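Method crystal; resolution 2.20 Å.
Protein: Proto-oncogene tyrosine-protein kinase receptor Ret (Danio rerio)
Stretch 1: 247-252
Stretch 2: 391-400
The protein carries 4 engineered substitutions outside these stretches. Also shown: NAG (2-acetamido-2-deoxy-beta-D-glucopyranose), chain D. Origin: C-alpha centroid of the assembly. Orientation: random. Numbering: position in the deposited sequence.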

# COMPACT_ATOMS: atom_id res chain seq x y z
N GLU A 247 -15.35 -4.11 1.99
CA GLU A 247 -15.79 -5.30 2.71
C GLU A 247 -14.84 -5.58 3.86
O GLU A 247 -14.89 -4.88 4.88
CB GLU A 247 -15.89 -6.50 1.76
CG GLU A 247 -16.50 -7.77 2.41
CD GLU A 247 -16.95 -8.83 1.40
OE1 GLU A 247 -16.54 -8.75 0.22
OE2 GLU A 247 -17.71 -9.73 1.79
N PHE A 248 -13.95 -6.56 3.69
CA PHE A 248 -13.09 -7.00 4.79
C PHE A 248 -12.00 -6.00 5.12
O PHE A 248 -11.45 -6.05 6.22
CB PHE A 248 -12.48 -8.37 4.46
CG PHE A 248 -13.50 -9.44 4.28
CD1 PHE A 248 -14.19 -9.95 5.36
CD2 PHE A 248 -13.80 -9.92 3.02
CE1 PHE A 248 -15.15 -10.93 5.20
CE2 PHE A 248 -14.75 -10.90 2.85
CZ PHE A 248 -15.43 -11.40 3.93
N ASP A 249 -11.68 -5.08 4.21
CA ASP A 249 -10.71 -4.02 4.47
C ASP A 249 -11.48 -2.73 4.67
O ASP A 249 -11.99 -2.14 3.71
CB ASP A 249 -9.71 -3.86 3.32
CG ASP A 249 -8.71 -2.73 3.57
OD1 ASP A 249 -9.04 -1.74 4.26
OD2 ASP A 249 -7.57 -2.84 3.06
N ARG A 250 -11.51 -2.25 5.91
CA ARG A 250 -12.22 -1.03 6.23
C ARG A 250 -11.32 -0.05 6.99
O ARG A 250 -11.84 0.83 7.68
CB ARG A 250 -13.47 -1.35 7.06
CG ARG A 250 -13.95 -2.78 6.89
CD ARG A 250 -15.19 -3.05 7.72
NE ARG A 250 -16.39 -3.18 6.89
CZ ARG A 250 -17.38 -2.29 6.87
NH1 ARG A 250 -17.34 -1.20 7.60
NH2 ARG A 250 -18.44 -2.52 6.09
N SER A 251 -10.00 -0.18 6.88
CA SER A 251 -9.10 0.64 7.68
C SER A 251 -8.92 2.01 7.06
O SER A 251 -8.91 2.16 5.83
CB SER A 251 -7.73 -0.04 7.86
OG SER A 251 -7.12 -0.37 6.62
N GLU A 252 -8.80 3.03 7.90
CA GLU A 252 -8.63 4.38 7.38
C GLU A 252 -7.31 4.48 6.62
O GLU A 252 -6.34 3.79 6.92
CB GLU A 252 -8.67 5.40 8.51
CG GLU A 252 -7.67 5.07 9.61
CD GLU A 252 -7.50 6.20 10.60
OE1 GLU A 252 -7.19 7.33 10.15
OE2 GLU A 252 -7.68 5.97 11.81
N GLU A 391 -15.05 -15.80 11.42
CA GLU A 391 -15.06 -16.06 9.98
C GLU A 391 -14.34 -14.96 9.22
O GLU A 391 -14.59 -13.76 9.41
CB GLU A 391 -16.50 -16.22 9.49
CG GLU A 391 -16.64 -16.57 8.01
CD GLU A 391 -18.09 -16.60 7.56
OE1 GLU A 391 -18.88 -17.38 8.14
OE2 GLU A 391 -18.45 -15.83 6.65
N ASN A 392 -13.40 -15.36 8.37
CA ASN A 392 -12.62 -14.48 7.49
C ASN A 392 -11.83 -13.43 8.25
O ASN A 392 -11.36 -12.45 7.66
CB ASN A 392 -13.52 -13.80 6.45
CG ASN A 392 -14.00 -14.76 5.37
OD1 ASN A 392 -13.24 -15.59 4.88
ND2 ASN A 392 -15.26 -14.65 5.01
N CYS A 393 -11.63 -13.64 9.56
CA CYS A 393 -10.87 -12.69 10.37
C CYS A 393 -9.50 -12.39 9.77
O CYS A 393 -8.97 -11.29 9.98
CB CYS A 393 -10.71 -13.23 11.79
SG CYS A 393 -9.15 -14.12 12.04
N GLN A 394 -8.90 -13.33 9.03
CA GLN A 394 -7.54 -13.11 8.53
C GLN A 394 -7.50 -12.14 7.36
O GLN A 394 -6.42 -11.64 7.04
CB GLN A 394 -6.88 -14.43 8.15
CG GLN A 394 -6.29 -15.18 9.34
CD GLN A 394 -6.06 -16.65 9.08
OE1 GLN A 394 -5.02 -17.04 8.58
NE2 GLN A 394 -7.04 -17.48 9.42
N LYS A 395 -8.64 -11.85 6.74
CA LYS A 395 -8.77 -10.79 5.74
C LYS A 395 -9.07 -9.43 6.36
O LYS A 395 -9.12 -8.44 5.63
CB LYS A 395 -9.90 -11.14 4.75
CG LYS A 395 -9.87 -12.56 4.19
CD LYS A 395 -11.18 -12.92 3.47
CE LYS A 395 -11.34 -12.19 2.15
NZ LYS A 395 -10.35 -12.64 1.12
N PHE A 396 -9.28 -9.35 7.68
CA PHE A 396 -9.74 -8.11 8.30
C PHE A 396 -8.63 -7.07 8.33
O PHE A 396 -7.47 -7.39 8.60
CB PHE A 396 -10.23 -8.35 9.73
CG PHE A 396 -11.56 -9.04 9.81
CD1 PHE A 396 -12.26 -9.37 8.66
CD2 PHE A 396 -12.12 -9.35 11.03
CE1 PHE A 396 -13.48 -10.01 8.73
CE2 PHE A 396 -13.34 -9.99 11.11
CZ PHE A 396 -14.02 -10.32 9.96
N LYS A 397 -9.01 -5.82 8.09
CA LYS A 397 -8.13 -4.66 8.23
C LYS A 397 -8.99 -3.48 8.66
O LYS A 397 -9.97 -3.15 7.98
CB LYS A 397 -7.39 -4.36 6.92
N GLY A 398 -8.64 -2.85 9.77
CA GLY A 398 -9.48 -1.81 10.34
C GLY A 398 -10.61 -2.32 11.22
O GLY A 398 -11.48 -1.53 11.61
N ILE A 399 -10.62 -3.61 11.53
CA ILE A 399 -11.63 -4.24 12.37
C ILE A 399 -10.91 -4.87 13.55
O ILE A 399 -10.10 -5.79 13.36
CB ILE A 399 -12.43 -5.31 11.61
CG1 ILE A 399 -13.01 -4.72 10.31
CG2 ILE A 399 -13.50 -5.91 12.50
CD1 ILE A 399 -13.54 -5.75 9.34
N ASP A 400 -11.18 -4.38 14.75
CA ASP A 400 -10.52 -4.88 15.95
C ASP A 400 -11.42 -5.88 16.66
O ASP A 400 -12.50 -5.53 17.14
CB ASP A 400 -10.15 -3.73 16.88
CG ASP A 400 -9.41 -4.20 18.12
OD1 ASP A 400 -9.02 -5.38 18.18
OD2 ASP A 400 -9.22 -3.37 19.04
C1 NAG D . -8.54 1.95 12.90
C2 NAG D . -8.36 2.36 14.36
C3 NAG D . -6.88 2.34 14.74
C4 NAG D . -6.25 0.99 14.40
C5 NAG D . -6.51 0.64 12.94
C6 NAG D . -6.04 -0.75 12.57
C7 NAG D . -8.33 4.83 14.43
C8 NAG D . -9.12 6.06 14.77
N2 NAG D . -8.95 3.66 14.63
O3 NAG D . -6.76 2.61 16.13
O4 NAG D . -4.84 1.04 14.62
O5 NAG D . -7.92 0.68 12.67
O6 NAG D . -6.99 -1.74 12.96
O7 NAG D . -7.19 4.89 13.99

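Two segments of the Ret chain, one irregular throughout and the other loop or turn apart from a 3-10 segment at 393-395, at least 144 residues apart in sequence wherever they touch, pack together and bury 448 Å² between them, counting both sides. The backbone contact centres on a single beta bridge, with Asp 249 opposite Lys 397 (CA to CA 4.6 Å). Two hydrogen bonds hold it, both using the backbone of Lys 397: Lys 397 N donates to Phe 248 O (3.1 Å, 145° at the hydrogen), and Lys 397 O accepts from Arg 250 N (2.7 Å, 163°). The second is the shorter and straighter. Ser 251 N also lies 3.2 Å from Lys 397 O, but its angle is too poor for a hydrogen bond; it turns instead to its own stretch, donating to Asp 249 OD1 (3.2 Å, 158°). The CA-to-CB bond of Asp 249 points away from the partner stretch, and its OD1 also accepts a weak bond from Ser 251 OG (3.3 Å). Within the same stretch, Arg 250 NE makes a weak hydrogen bond to Glu 247 O (3.0 Å).

Phe 248 O is a crowded acceptor. Besides the amide of Lys 397, it receives a CA-H...O contact from Phe 396 CA (3.4 Å, 151° at the hydrogen).

Apolar packing gathers around the ring of Phe 248, whose CA-to-CB bond points toward the partner stretch; this residue has the largest covered area in the contact. Lys 395 CD sits over one face of the ring, 4.2 Å from the centroid of Phe 248 and 17° off the ring normal, a CH-pi contact made by the aliphatic part of the lysine while its amine bonds elsewhere in the structure. The two phenylalanines meet edge to edge, Phe 248 CD1 lying 3.4 Å from Phe 396 CE1, so the rings do not stack. Farther along, Arg 250 CD packs against Ile 399 CD1 at 3.6 Å. The amide ND2 of Asn 392 also comes within 3.4 Å of Phe 248 CZ, obliquely to the ring.

Close backbone packing follows at Gly 398, whose CA is 3.6 Å from Ser 251 CA. An ideal CB there would lie 2.4 Å from Ser 251 CA and 2.7 Å from Arg 250 C, both clashes; the backbone angles (83°/9°) independently call for glycine by jamming a CB against the preceding carbonyl oxygen. The NAG sugar borders both stretches: its O6 is 3.6 Å from Gly 398 CA, and its O7 is 2.5 Å from Glu 252 OE2.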